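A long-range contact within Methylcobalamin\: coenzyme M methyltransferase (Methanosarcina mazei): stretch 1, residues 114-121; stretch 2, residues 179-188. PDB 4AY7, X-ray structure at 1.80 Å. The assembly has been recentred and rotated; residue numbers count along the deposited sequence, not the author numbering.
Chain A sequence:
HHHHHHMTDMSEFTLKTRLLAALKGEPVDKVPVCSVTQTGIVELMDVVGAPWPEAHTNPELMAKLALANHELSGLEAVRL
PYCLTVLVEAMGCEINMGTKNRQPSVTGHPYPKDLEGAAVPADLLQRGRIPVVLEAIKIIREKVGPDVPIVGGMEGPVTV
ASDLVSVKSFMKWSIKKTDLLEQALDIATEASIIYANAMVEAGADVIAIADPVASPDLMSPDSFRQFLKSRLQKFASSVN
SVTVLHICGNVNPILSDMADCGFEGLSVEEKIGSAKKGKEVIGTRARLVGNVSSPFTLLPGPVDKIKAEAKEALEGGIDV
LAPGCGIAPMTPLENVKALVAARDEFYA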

ATOM      1  N   ASP A 114     -13.753  13.680 -20.976  1.00 27.14           N
ATOM      2  CA  ASP A 114     -15.143  13.556 -20.577  1.00 27.39           C
ATOM      3  C   ASP A 114     -15.292  12.186 -19.977  1.00 26.40           C
ATOM      4  O   ASP A 114     -14.396  11.296 -20.171  1.00 26.57           O
ATOM      5  CB  ASP A 114     -16.038  13.686 -21.839  1.00 28.45           C
ATOM      6  CG  ASP A 114     -15.786  12.565 -22.854  1.00 28.68           C
ATOM      7  OD1 ASP A 114     -16.393  11.483 -22.681  1.00 28.91           O
ATOM      8  OD2 ASP A 114     -14.888  12.723 -23.739  1.00 28.76           O
ATOM      9  N   LEU A 115     -16.462  11.921 -19.435  1.00 25.71           N
ATOM     10  CA  LEU A 115     -16.723  10.635 -18.831  1.00 25.98           C
ATOM     11  C   LEU A 115     -17.829   9.852 -19.498  1.00 27.18           C
ATOM     12  O   LEU A 115     -18.484   9.010 -18.865  1.00 26.52           O
ATOM     13  CB  LEU A 115     -16.988  10.811 -17.302  1.00 25.93           C
ATOM     14  CG  LEU A 115     -15.835  11.350 -16.466  1.00 25.64           C
ATOM     15  CD1 LEU A 115     -16.254  11.788 -15.007  1.00 25.50           C
ATOM     16  CD2 LEU A 115     -14.764  10.293 -16.315  1.00 24.54           C
ATOM     17  N   GLU A 116     -18.020  10.086 -20.793  1.00 28.74           N
ATOM     18  CA  GLU A 116     -19.093   9.442 -21.491  1.00 30.32           C
ATOM     19  C   GLU A 116     -18.855   7.979 -21.619  1.00 29.50           C
ATOM     20  O   GLU A 116     -17.870   7.534 -22.152  1.00 30.83           O
ATOM     21  CB  GLU A 116     -19.301  10.083 -22.876  1.00 31.48           C
ATOM     22  CG  GLU A 116     -19.849  11.505 -22.786  1.00 32.49           C
ATOM     23  CD  GLU A 116     -21.096  11.604 -21.915  1.00 34.39           C
ATOM     24  OE1 GLU A 116     -21.985  10.690 -21.961  1.00 36.94           O
ATOM     25  OE2 GLU A 116     -21.214  12.597 -21.184  1.00 36.00           O
ATOM     26  N   GLY A 117     -19.776   7.210 -21.091  1.00 29.87           N
ATOM     27  CA  GLY A 117     -19.630   5.762 -21.151  1.00 30.34           C
ATOM     28  C   GLY A 117     -18.854   5.213 -19.985  1.00 30.17           C
ATOM     29  O   GLY A 117     -18.757   4.016 -19.893  1.00 33.82           O
ATOM     30  N   ALA A 118     -18.244   6.051 -19.119  1.00 28.40           N
ATOM     31  CA  ALA A 118     -17.380   5.550 -18.014  1.00 26.97           C
ATOM     32  C   ALA A 118     -18.204   4.872 -16.985  1.00 27.31           C
ATOM     33  O   ALA A 118     -19.191   5.468 -16.522  1.00 27.21           O
ATOM     34  CB  ALA A 118     -16.626   6.686 -17.376  1.00 24.96           C
ATOM     35  N   ALA A 119     -17.867   3.645 -16.638  1.00 26.59           N
ATOM     36  CA  ALA A 119     -18.642   2.896 -15.649  1.00 27.91           C
ATOM     37  C   ALA A 119     -17.699   1.839 -15.085  1.00 28.67           C
ATOM     38  O   ALA A 119     -16.674   1.552 -15.640  1.00 29.73           O
ATOM     39  CB  ALA A 119     -19.865   2.229 -16.302  1.00 28.59           C
ATOM     40  N   VAL A 120     -18.080   1.179 -14.042  1.00 28.09           N
ATOM     41  CA  VAL A 120     -17.343   0.015 -13.687  1.00 27.87           C
ATOM     42  C   VAL A 120     -17.864  -1.141 -14.528  1.00 28.49           C
ATOM     43  O   VAL A 120     -19.011  -1.496 -14.385  1.00 30.05           O
ATOM     44  CB  VAL A 120     -17.537  -0.299 -12.230  1.00 27.00           C
ATOM     45  CG1 VAL A 120     -16.705  -1.511 -11.853  1.00 26.70           C
ATOM     46  CG2 VAL A 120     -17.138   0.914 -11.404  1.00 27.25           C
ATOM     47  N   PRO A 121     -17.011  -1.765 -15.317  1.00 29.05           N
ATOM     48  CA  PRO A 121     -17.440  -2.906 -16.121  1.00 29.97           C
ATOM     49  C   PRO A 121     -17.958  -4.098 -15.307  1.00 30.40           C
ATOM     50  O   PRO A 121     -17.479  -4.348 -14.214  1.00 28.88           O
ATOM     51  CB  PRO A 121     -16.196  -3.236 -16.988  1.00 31.08           C
ATOM     52  CG  PRO A 121     -15.042  -2.448 -16.415  1.00 30.02           C
ATOM     53  CD  PRO A 121     -15.543  -1.655 -15.240  1.00 28.67           C
ATOM     54  N   ASP A 179     -18.316  18.594 -10.738  1.00 33.36           N
ATOM     55  CA  ASP A 179     -19.209  17.471 -11.018  1.00 33.91           C
ATOM     56  C   ASP A 179     -18.467  16.329 -11.666  1.00 31.69           C
ATOM     57  O   ASP A 179     -18.791  15.165 -11.433  1.00 30.37           O
ATOM     58  CB  ASP A 179     -20.332  17.840 -11.960  1.00 37.26           C
ATOM     59  CG  ASP A 179     -21.577  18.140 -11.266  1.00 42.92           C
ATOM     60  OD1 ASP A 179     -21.496  18.711 -10.160  1.00 46.87           O
ATOM     61  OD2 ASP A 179     -22.663  17.852 -11.812  1.00 49.56           O
ATOM     62  N   LEU A 180     -17.563  16.653 -12.593  1.00 31.61           N
ATOM     63  CA  LEU A 180     -16.788  15.623 -13.267  1.00 30.93           C
ATOM     64  C   LEU A 180     -15.749  14.971 -12.329  1.00 27.96           C
ATOM     65  O   LEU A 180     -15.563  13.761 -12.247  1.00 26.01           O
ATOM     66  CB  LEU A 180     -16.100  16.180 -14.548  1.00 31.88           C
ATOM     67  CG  LEU A 180     -16.950  16.646 -15.722  1.00 33.09           C
ATOM     68  CD1 LEU A 180     -15.996  17.235 -16.761  1.00 35.09           C
ATOM     69  CD2 LEU A 180     -17.780  15.529 -16.351  1.00 33.26           C
ATOM     70  N   LEU A 181     -15.065  15.814 -11.608  1.00 27.97           N
ATOM     71  CA  LEU A 181     -14.259  15.354 -10.501  1.00 27.12           C
ATOM     72  C   LEU A 181     -14.999  14.337  -9.599  1.00 26.01           C
ATOM     73  O   LEU A 181     -14.479  13.218  -9.342  1.00 22.94           O
ATOM     74  CB  LEU A 181     -13.768  16.507  -9.645  1.00 27.71           C
ATOM     75  CG  LEU A 181     -12.708  16.035  -8.671  1.00 27.65           C
ATOM     76  CD1 LEU A 181     -11.312  16.257  -9.218  1.00 27.29           C
ATOM     77  CD2 LEU A 181     -12.857  16.804  -7.357  1.00 27.88           C
ATOM     78  N   GLU A 182     -16.200  14.708  -9.135  1.00 25.15           N
ATOM     79  CA  GLU A 182     -16.985  13.775  -8.333  1.00 26.39           C
ATOM     80  C   GLU A 182     -17.487  12.531  -8.986  1.00 25.02           C
ATOM     81  O   GLU A 182     -17.470  11.459  -8.372  1.00 24.08           O
ATOM     82  CB  GLU A 182     -18.168  14.471  -7.654  1.00 29.20           C
ATOM     83  CG  GLU A 182     -17.745  15.425  -6.556  1.00 31.02           C
ATOM     84  CD  GLU A 182     -18.976  15.884  -5.766  1.00 35.40           C
ATOM     85  OE1 GLU A 182     -19.804  15.030  -5.310  1.00 36.84           O
ATOM     86  OE2 GLU A 182     -19.145  17.106  -5.675  1.00 39.85           O
ATOM     87  N   GLN A 183     -17.868  12.626 -10.252  1.00 25.03           N
ATOM     88  CA  GLN A 183     -18.270  11.413 -10.974  1.00 25.08           C
ATOM     89  C   GLN A 183     -17.118  10.434 -11.084  1.00 23.96           C
ATOM     90  O   GLN A 183     -17.308   9.241 -10.869  1.00 23.50           O
ATOM     91  CB  GLN A 183     -18.777  11.761 -12.355  1.00 26.88           C
ATOM     92  CG  GLN A 183     -19.481  10.594 -12.966  1.00 29.44           C
ATOM     93  CD  GLN A 183     -20.010  10.920 -14.337  1.00 32.25           C
ATOM     94  OE1 GLN A 183     -20.070  12.111 -14.775  1.00 34.65           O
ATOM     95  NE2 GLN A 183     -20.447   9.873 -15.021  1.00 35.35           N
ATOM     96  N   ALA A 184     -15.923  10.937 -11.402  1.00 22.71           N
ATOM     97  CA  ALA A 184     -14.746  10.046 -11.488  1.00 22.19           C
ATOM     98  C   ALA A 184     -14.368   9.371 -10.175  1.00 21.24           C
ATOM     99  O   ALA A 184     -14.055   8.158 -10.115  1.00 20.05           O
ATOM    100  CB  ALA A 184     -13.555  10.826 -12.049  1.00 21.76           C
ATOM    101  N   LEU A 185     -14.348  10.171  -9.112  1.00 21.41           N
ATOM    102  CA  LEU A 185     -14.109   9.672  -7.773  1.00 21.04           C
ATOM    103  C   LEU A 185     -15.117   8.616  -7.412  1.00 21.38           C
ATOM    104  O   LEU A 185     -14.736   7.574  -6.936  1.00 21.03           O
ATOM    105  CB  LEU A 185     -14.166  10.823  -6.782  1.00 21.27           C
ATOM    106  CG  LEU A 185     -12.950  11.753  -6.891  1.00 21.35           C
ATOM    107  CD1 LEU A 185     -13.172  13.044  -6.093  1.00 21.99           C
ATOM    108  CD2 LEU A 185     -11.724  11.039  -6.341  1.00 20.79           C
ATOM    109  N   ASP A 186     -16.387   8.794  -7.762  1.00 22.06           N
ATOM    110  CA  ASP A 186     -17.374   7.790  -7.458  1.00 23.14           C
ATOM    111  C   ASP A 186     -17.193   6.492  -8.205  1.00 22.57           C
ATOM    112  O   ASP A 186     -17.323   5.416  -7.612  1.00 23.48           O
ATOM    113  CB  ASP A 186     -18.823   8.351  -7.656  1.00 25.73           C
ATOM    114  CG  ASP A 186     -19.198   9.412  -6.545  1.00 28.16           C
ATOM    115  OD1 ASP A 186     -18.460   9.523  -5.524  1.00 30.99           O
ATOM    116  OD2 ASP A 186     -20.183  10.150  -6.749  1.00 29.78           O
ATOM    117  N   ILE A 187     -16.903   6.551  -9.506  1.00 22.44           N
ATOM    118  CA  ILE A 187     -16.629   5.337 -10.266  1.00 21.93           C
ATOM    119  C   ILE A 187     -15.358   4.664  -9.730  1.00 21.05           C
ATOM    120  O   ILE A 187     -15.353   3.430  -9.526  1.00 20.41           O
ATOM    121  CB  ILE A 187     -16.413   5.633 -11.758  1.00 22.33           C
ATOM    122  CG1 ILE A 187     -17.708   6.219 -12.382  1.00 23.87           C
ATOM    123  CG2 ILE A 187     -15.981   4.387 -12.496  1.00 22.37           C
ATOM    124  CD1 ILE A 187     -17.488   7.057 -13.623  1.00 23.59           C
ATOM    125  N   ALA A 188     -14.277   5.460  -9.522  1.00 19.89           N
ATOM    126  CA  ALA A 188     -13.024   4.931  -8.959  1.00 19.84           C
ATOM    127  C   ALA A 188     -13.271   4.251  -7.615  1.00 19.48           C
ATOM    128  O   ALA A 188     -12.721   3.175  -7.414  1.00 18.91           O
ATOM    129  CB  ALA A 188     -11.949   6.041  -8.789  1.00 18.89           C
TER

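No hydrogen bond crosses between these two stretches; an irregular segment, residues 114-121, rests against one side of a helix through apolar packing, and together they bury 344 Å² of surface. Leu-115 (102 Å²) and Ile-187 (83 Å²) have the largest covered areas, and like Ala-118 and Val-120 they suit the contact because their side chains carry no polar group needing a partner.

The contacts between apolar side chains fall into two clusters. In the first, Leu-115, with chi1 m and chi2 t, points its CA-to-CB bond toward the helix. Its CD1 lies 4.1 Å from CB of Ala-184 and 4.3 Å from CD2 of Leu-180, and it also meets the aliphatic base of Gln-183, 3.7 Å from that residue's CB. A branched leucine suits this place because one methyl can reach three helical residues; CD1 also lies 3.7 Å from N of Ala-184, beside that residue's single CB methyl. In the second cluster the helix contributes Ile-187 alone. Its CD1 approaches CB of Ala-118 at 3.9 Å, and its CG2 approaches CG2 of Val-120 at 3.8 Å, so the two branches of the isoleucine serve different neighbours.

Other contacts set apolar carbon against backbone. CD1 of Leu-115 lies 3.5 Å from O of Leu-180, an oxygen already accepting the helical hydrogen bond from N of Ala-184. CG2 of Val-120 is 3.6 Å from O of Ile-187, and O of Ala-118 is 3.7 Å from CD1 of Ile-187. Ala-119 points its CB away and meets CG2 of Ile-187 through its backbone C, at 4.0 Å.

The loop has hydrogen bonds of its own. A type II turn from Leu-115 to Ala-118 is closed by N of Ala-118 donating to O of Leu-115 (3.0 Å), and the CA-to-CB bonds of both residues point toward the helix. Gly-117 suits the turn because, at its backbone angles, a CB would jam against the preceding carbonyl oxygen.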